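Local coordinates for protein proline dehydrogenase (Bradyrhizobium japonicum USDA 110, PDB 3HAZ) that probably oxidizes proline to glutamate in two steps, as a bifunctional flavoenzyme with FAD-dependent proline dehydrogenase and NAD-dependent 1-pyrroline-5-carboxylate dehydrogenase activities, at residues A766-T772 with L918-I924; T912-T917 with F956-S962. All coordinates share one frame; numbering follows the deposited sequence.

Contact 1. Residues A766-T772 with L918-I924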
loop_
_atom_site.group_PDB
_atom_site.type_symbol
_atom_site.label_atom_id
_atom_site.label_comp_id
_atom_site.label_asym_id
_atom_site.label_seq_id
_atom_site.Cartn_x
_atom_site.Cartn_y
_atom_site.Cartn_z
ATOM N N ALA A 766 -15.163 -3.203 46.599
ATOM C CA ALA A 766 -16.276 -4.143 46.626
ATOM C C ALA A 766 -16.174 -5.157 45.504
ATOM O O ALA A 766 -15.490 -4.934 44.502
ATOM C CB ALA A 766 -17.605 -3.392 46.516
ATOM N N MET A 767 -16.858 -6.279 45.688
ATOM C CA MET A 767 -17.131 -7.207 44.604
ATOM C C MET A 767 -18.623 -7.508 44.591
ATOM O O MET A 767 -19.240 -7.661 45.642
ATOM C CB MET A 767 -16.345 -8.510 44.758
ATOM C CG MET A 767 -16.750 -9.569 43.731
ATOM S SD MET A 767 -15.827 -11.114 43.854
ATOM C CE MET A 767 -14.214 -10.624 43.242
ATOM N N ILE A 768 -19.204 -7.579 43.400
ATOM C CA ILE A 768 -20.592 -7.994 43.267
ATOM C C ILE A 768 -20.635 -9.350 42.573
ATOM O O ILE A 768 -20.117 -9.508 41.465
ATOM C CB ILE A 768 -21.416 -6.971 42.473
ATOM C CG1 ILE A 768 -21.296 -5.581 43.108
ATOM C CG2 ILE A 768 -22.874 -7.408 42.383
ATOM C CD1 ILE A 768 -21.980 -4.484 42.303
ATOM N N ALA A 769 -21.213 -10.337 43.249
ATOM C CA ALA A 769 -21.374 -11.669 42.672
ATOM C C ALA A 769 -22.852 -12.067 42.659
ATOM O O ALA A 769 -23.494 -12.082 43.712
ATOM C CB ALA A 769 -20.546 -12.695 43.454
ATOM N N ASP A 770 -23.391 -12.375 41.478
ATOM C CA ASP A 770 -24.784 -12.822 41.378
ATOM C C ASP A 770 -24.867 -14.338 41.254
ATOM O O ASP A 770 -23.840 -15.014 41.242
ATOM C CB ASP A 770 -25.543 -12.104 40.242
ATOM C CG ASP A 770 -25.068 -12.500 38.849
ATOM O OD1 ASP A 770 -24.534 -13.614 38.656
ATOM O OD2 ASP A 770 -25.264 -11.686 37.924
ATOM N N ALA A 771 -26.086 -14.867 41.165
ATOM C CA ALA A 771 -26.290 -16.313 41.227
ATOM C C ALA A 771 -25.921 -17.066 39.951
ATOM O O ALA A 771 -25.978 -18.299 39.923
ATOM C CB ALA A 771 -27.726 -16.640 41.646
ATOM N N THR A 772 -25.552 -16.342 38.895
ATOM C CA THR A 772 -25.026 -16.991 37.701
ATOM C C THR A 772 -23.516 -17.192 37.783
ATOM O O THR A 772 -22.921 -17.812 36.901
ATOM C CB THR A 772 -25.336 -16.210 36.405
ATOM O OG1 THR A 772 -24.554 -15.004 36.370
ATOM C CG2 THR A 772 -26.820 -15.879 36.314
ATOM N N LEU A 918 -13.127 -2.587 41.601
ATOM C CA LEU A 918 -14.418 -3.234 41.746
ATOM C C LEU A 918 -14.408 -4.578 41.024
ATOM O O LEU A 918 -13.980 -4.669 39.875
ATOM C CB LEU A 918 -15.531 -2.354 41.181
ATOM C CG LEU A 918 -16.874 -3.084 41.084
ATOM C CD1 LEU A 918 -17.488 -3.266 42.467
ATOM C CD2 LEU A 918 -17.836 -2.369 40.163
ATOM N N GLY A 919 -14.874 -5.620 41.705
ATOM C CA GLY A 919 -15.002 -6.928 41.093
ATOM C C GLY A 919 -16.445 -7.224 40.727
ATOM O O GLY A 919 -17.355 -6.897 41.486
ATOM N N VAL A 920 -16.658 -7.833 39.561
ATOM C CA VAL A 920 -17.989 -8.276 39.156
ATOM C C VAL A 920 -17.932 -9.716 38.664
ATOM O O VAL A 920 -17.199 -10.032 37.727
ATOM C CB VAL A 920 -18.593 -7.413 38.022
ATOM C CG1 VAL A 920 -20.013 -7.893 37.684
ATOM C CG2 VAL A 920 -18.601 -5.945 38.399
ATOM N N HIS A 921 -18.704 -10.587 39.309
ATOM C CA HIS A 921 -18.799 -11.982 38.903
ATOM C C HIS A 921 -20.213 -12.287 38.444
ATOM O O HIS A 921 -21.152 -12.260 39.242
ATOM C CB HIS A 921 -18.409 -12.915 40.047
ATOM C CG HIS A 921 -17.006 -13.425 39.958
ATOM N ND1 HIS A 921 -15.917 -12.688 40.374
ATOM C CD2 HIS A 921 -16.512 -14.595 39.489
ATOM C CE1 HIS A 921 -14.813 -13.386 40.174
ATOM N NE2 HIS A 921 -15.148 -14.549 39.646
ATOM N N SER A 922 -20.351 -12.576 37.156
ATOM C CA SER A 922 -21.654 -12.785 36.551
ATOM C C SER A 922 -21.512 -13.326 35.149
ATOM O O SER A 922 -20.562 -12.995 34.441
ATOM C CB SER A 922 -22.440 -11.479 36.497
ATOM O OG SER A 922 -23.672 -11.660 35.807
ATOM N N ARG A 923 -22.473 -14.157 34.760
ATOM C CA ARG A 923 -22.559 -14.672 33.404
ATOM C C ARG A 923 -23.257 -13.634 32.526
ATOM O O ARG A 923 -23.112 -13.639 31.305
ATOM C CB ARG A 923 -23.355 -15.990 33.405
ATOM C CG ARG A 923 -23.162 -16.873 32.178
ATOM C CD ARG A 923 -23.653 -18.295 32.464
ATOM N NE ARG A 923 -25.108 -18.384 32.441
ATOM C CZ ARG A 923 -25.820 -19.262 33.139
ATOM N NH1 ARG A 923 -27.138 -19.258 33.045
ATOM N NH2 ARG A 923 -25.221 -20.138 33.938
ATOM N N ILE A 924 -23.995 -12.729 33.166
ATOM C CA ILE A 924 -24.939 -11.854 32.467
ATOM C C ILE A 924 -24.329 -10.544 31.948
ATOM O O ILE A 924 -24.162 -9.575 32.695
ATOM C CB ILE A 924 -26.152 -11.547 33.366
ATOM C CG1 ILE A 924 -26.687 -12.845 33.979
ATOM C CG2 ILE A 924 -27.231 -10.818 32.579
ATOM C CD1 ILE A 924 -27.901 -12.663 34.884
#

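Contact 2. Residues T912-T917 with F956-S962. With NAD (nicotinamide-adenine-dinucleotide), chain D.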
loop_
_atom_site.group_PDB
_atom_site.type_symbol
_atom_site.label_atom_id
_atom_site.label_comp_id
_atom_site.label_asym_id
_atom_site.label_seq_id
_atom_site.Cartn_x
_atom_site.Cartn_y
_atom_site.Cartn_z
ATOM N N THR A 912 -19.375 5.503 49.834
ATOM C CA THR A 912 -18.125 5.600 50.579
ATOM C C THR A 912 -17.260 6.754 50.075
ATOM O O THR A 912 -16.488 7.334 50.835
ATOM C CB THR A 912 -17.305 4.303 50.509
ATOM O OG1 THR A 912 -16.640 4.230 49.241
ATOM C CG2 THR A 912 -18.201 3.078 50.713
ATOM N N GLY A 913 -17.392 7.077 48.792
ATOM C CA GLY A 913 -16.572 8.105 48.182
ATOM C C GLY A 913 -15.307 7.556 47.540
ATOM O O GLY A 913 -14.658 8.240 46.749
ATOM N N TYR A 914 -14.943 6.326 47.885
ATOM C CA TYR A 914 -13.774 5.688 47.282
ATOM C C TYR A 914 -14.099 5.153 45.880
ATOM O O TYR A 914 -15.265 5.081 45.497
ATOM C CB TYR A 914 -13.243 4.576 48.194
ATOM C CG TYR A 914 -12.612 5.102 49.467
ATOM C CD1 TYR A 914 -11.302 5.570 49.471
ATOM C CD2 TYR A 914 -13.328 5.149 50.660
ATOM C CE1 TYR A 914 -10.716 6.058 50.624
ATOM C CE2 TYR A 914 -12.744 5.643 51.830
ATOM C CZ TYR A 914 -11.438 6.093 51.802
ATOM O OH TYR A 914 -10.840 6.585 52.943
ATOM N N GLY A 915 -13.074 4.802 45.111
ATOM C CA GLY A 915 -13.292 4.290 43.768
ATOM C C GLY A 915 -12.042 3.728 43.126
ATOM O O GLY A 915 -11.619 4.185 42.065
ATOM N N LEU A 916 -11.445 2.732 43.768
ATOM C CA LEU A 916 -10.203 2.149 43.276
ATOM C C LEU A 916 -10.458 0.895 42.431
ATOM O O LEU A 916 -10.358 0.943 41.204
ATOM C CB LEU A 916 -9.252 1.852 44.440
ATOM C CG LEU A 916 -7.816 1.486 44.054
ATOM C CD1 LEU A 916 -7.229 2.506 43.073
ATOM C CD2 LEU A 916 -6.962 1.398 45.305
ATOM N N THR A 917 -10.783 -0.226 43.073
ATOM C CA THR A 917 -11.126 -1.437 42.317
ATOM C C THR A 917 -12.547 -1.925 42.597
ATOM O O THR A 917 -13.094 -1.721 43.687
ATOM C CB THR A 917 -10.139 -2.611 42.572
ATOM O OG1 THR A 917 -10.095 -2.915 43.974
ATOM C CG2 THR A 917 -8.739 -2.256 42.092
ATOM N N PHE A 956 -3.470 1.437 36.279
ATOM C CA PHE A 956 -4.040 1.279 37.597
ATOM C C PHE A 956 -4.158 2.604 38.345
ATOM O O PHE A 956 -3.239 3.417 38.332
ATOM C CB PHE A 956 -3.210 0.279 38.403
ATOM C CG PHE A 956 -3.758 0.024 39.773
ATOM C CD1 PHE A 956 -4.741 -0.933 39.971
ATOM C CD2 PHE A 956 -3.305 0.752 40.863
ATOM C CE1 PHE A 956 -5.265 -1.164 41.232
ATOM C CE2 PHE A 956 -3.820 0.520 42.132
ATOM C CZ PHE A 956 -4.799 -0.440 42.314
ATOM N N GLY A 957 -5.293 2.810 39.005
ATOM C CA GLY A 957 -5.512 4.016 39.781
ATOM C C GLY A 957 -6.971 4.424 39.790
ATOM O O GLY A 957 -7.693 4.226 38.811
ATOM N N GLY A 958 -7.404 5.012 40.896
ATOM C CA GLY A 958 -8.812 5.292 41.083
ATOM C C GLY A 958 -9.112 6.768 41.189
ATOM O O GLY A 958 -8.240 7.602 40.976
ATOM N N ASN A 959 -10.356 7.085 41.522
ATOM C CA ASN A 959 -10.780 8.470 41.663
ATOM C C ASN A 959 -11.558 8.661 42.952
ATOM O O ASN A 959 -11.538 7.794 43.832
ATOM C CB ASN A 959 -11.608 8.891 40.453
ATOM C CG ASN A 959 -12.418 7.746 39.884
ATOM O OD1 ASN A 959 -12.161 7.277 38.771
ATOM N ND2 ASN A 959 -13.387 7.267 40.658
ATOM N N GLY A 960 -12.240 9.793 43.074
ATOM C CA GLY A 960 -12.858 10.148 44.335
ATOM C C GLY A 960 -11.786 10.134 45.405
ATOM O O GLY A 960 -10.678 10.622 45.173
ATOM N N LEU A 961 -12.097 9.556 46.563
ATOM C CA LEU A 961 -11.147 9.477 47.672
ATOM C C LEU A 961 -9.988 8.515 47.397
ATOM O O LEU A 961 -9.063 8.406 48.201
ATOM C CB LEU A 961 -11.865 9.065 48.969
ATOM C CG LEU A 961 -13.010 9.946 49.477
ATOM C CD1 LEU A 961 -13.618 9.386 50.785
ATOM C CD2 LEU A 961 -12.543 11.376 49.677
ATOM N N SER A 962 -10.036 7.821 46.262
ATOM C CA SER A 962 -9.000 6.844 45.927
ATOM C C SER A 962 -7.820 7.372 45.090
ATOM O O SER A 962 -6.827 6.667 44.905
ATOM C CB SER A 962 -9.629 5.637 45.225
ATOM O OG SER A 962 -10.450 4.917 46.125
HETATM P PA NAD D . 0.862 6.515 54.589
HETATM O O1A NAD D . -0.188 7.739 54.290
HETATM O O2A NAD D . 0.756 6.101 55.998
HETATM O O5B NAD D . 2.398 7.087 54.273
HETATM C C5B NAD D . 3.039 6.707 53.063
HETATM C C4B NAD D . 4.232 7.623 52.749
HETATM O O4B NAD D . 4.008 9.061 53.011
HETATM C C3B NAD D . 5.543 7.338 53.591
HETATM O O3B NAD D . 6.772 7.206 52.945
HETATM C C2B NAD D . 5.374 8.320 54.746
HETATM O O2B NAD D . 6.388 8.445 55.718
HETATM C C1B NAD D . 4.921 9.506 54.010
HETATM N N9A NAD D . 4.265 10.475 54.900
HETATM C C8A NAD D . 3.624 10.222 56.070
HETATM N N7A NAD D . 3.138 11.462 56.579
HETATM C C5A NAD D . 3.507 12.481 55.672
HETATM C C6A NAD D . 3.295 13.855 55.677
HETATM N N6A NAD D . 2.563 14.467 56.774
HETATM N N1A NAD D . 3.766 14.621 54.660
HETATM C C2A NAD D . 4.461 14.033 53.616
HETATM N N3A NAD D . 4.672 12.681 53.610
HETATM C C4A NAD D . 4.193 11.903 54.642
HETATM O O3 NAD D . 0.580 5.226 53.552
HETATM P PN NAD D . 1.230 3.726 53.903
HETATM O O1N NAD D . 0.850 3.321 55.473
HETATM O O2N NAD D . 2.683 3.759 53.724
HETATM O O5D NAD D . 0.587 2.576 52.878
HETATM C C5D NAD D . -0.772 2.186 53.022
HETATM C C4D NAD D . -1.737 3.072 52.207
HETATM O O4D NAD D . -1.277 3.482 50.846
HETATM C C3D NAD D . -3.247 2.629 51.987
HETATM O O3D NAD D . -4.284 3.472 52.428
HETATM C C2D NAD D . -3.194 2.226 50.497
HETATM O O2D NAD D . -4.353 1.791 49.812
HETATM C C1D NAD D . -2.343 3.291 49.939
HETATM N N1N NAD D . -1.800 2.822 48.657
HETATM C C2N NAD D . -2.480 3.137 47.466
HETATM C C3N NAD D . -1.957 2.659 46.190
HETATM C C7N NAD D . -2.695 3.014 44.886
HETATM O O7N NAD D . -2.168 2.812 43.851
HETATM N N7N NAD D . -3.961 3.716 44.935
HETATM C C4N NAD D . -0.719 1.841 46.154
HETATM C C5N NAD D . -0.044 1.532 47.338
HETATM C C6N NAD D . -0.570 2.017 48.633
#

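Contact 1. Residues A766-T772 with L918-I924
Thr772, His921 and Ile768 carry much of this contact between two neighbouring parallel strands, 765-769 and 917-921. The strands belong to the mixed sheet of the aldehyde dehydrogenase part and run nearly parallel, 9° apart. Ile768 bonds strand 917-921 through both its N and its O. Its N donates to Gly919 O at 2.7 Å, and its O accepts from His921 N at 2.8 Å. Its side chain lies on the same sheet face as those of Ala766, Leu918 and Val920. Helix 925-934 packs on this face, with Ile931 against Ile768, Leu918 and Val920.

His921 lies on the other face, with Met767 and Ala769. The Met767 chain is extended up to its sulfur and then bends, and SD sits 3.8 Å from His921 ND1. The sulfur approaches the imidazole obliquely. ND1 is buried and has no hydrogen-bond partner in the model.

Beyond the strands the chains are joined through polar side chains. Thr772 OG1 is held between its own backbone N and carbonyl carbon (chi1 71°), where it accepts a nearly straight bond (170°) from Arg923 N at 2.8 Å. The same hydroxyl donates to Asp770 OD1 at 2.7 Å. Thr772 N also reaches OD1, from the same face of the carboxylate, and this closes an Asx turn. Thr772 CB lies over one face of the Arg923 guanidinium, whose NE forms a salt bridge with Glu110 of helix 106-115. Thr772 CG2 packs at about a right angle on Ile924, 3.7 Å from its CD1. Ile924 is the N-cap of helix 925-934, and its N donates to Ser922 OG in an ST turn. With OD1 taken by Thr772 and OD2 by Ser922, the rotation of the Asp770 carboxylate is probably fixed. Ser922 OG donates to Asp770 OD2 at 2.6 Å, on the syn side.

Contact 2. Residues T912-T917 with F956-S962
Tyr914 and Leu961 form a CH-pi contact where two loops of the aldehyde dehydrogenase fold meet. The second loop holds the Phe-Gly-Gly sequence and the later serine seen in this family. Leu961 CB lies over one face of the Tyr914 ring, 3.9 Å from its centroid and 24° off the normal, offset toward the rim. CG of Tyr914 stands beside the backbone N (chi1 -70°), which brings the ring under Leu961 CB, with Ser962 OG at its edge, in plane. With an alanine for Tyr914, Leu961 CB is likely to lose the ring face it rests on, and a gap would open beside Ser962 OG.

Ser962 OG accepts an almost straight bond (176°) from Gly915 N at 2.8 Å, and is also bonded to Gly762 O. Leu961 N donates to Gly913 O at 2.9 Å.

At the other end, the Leu916 and Phe956 side chains cross at about a right angle. Leu916 CD1, 3.9 Å from Phe956 CZ, comes to the ring obliquely, as does Thr917 CG2. Both Leu916 and Phe956 line the NAD pocket. Leu916 CD2 is 3.8 Å from NAD N7N. The NAD carboxamide sits at the Phe956 ring edge, C7N in plane and O7N 3.3 Å from CE2.

In the fold
From the N terminus the chain passes 766-772, 912-917, 918-924 and 956-962. Contact 1 closes a loop of 145 residues, which includes strand 797-803, the other sheet neighbour of strand 765-769. Contact 2 closes a loop of 38 residues, which includes helix 925-934 and strand 939-942. The two contacts cross, because 912-917 lies in the first loop and 918-924 in the second. These two segments adjoin, so strand 917-921 leads directly from contact 2 to contact 1. Contact 2 ties the start of that strand to the NAD pocket. Contact 1 pairs the rest of that strand, and the turn after it, with strand 765-769 and the turn that follows, beside helix 106-115 from the N-terminal part of the chain.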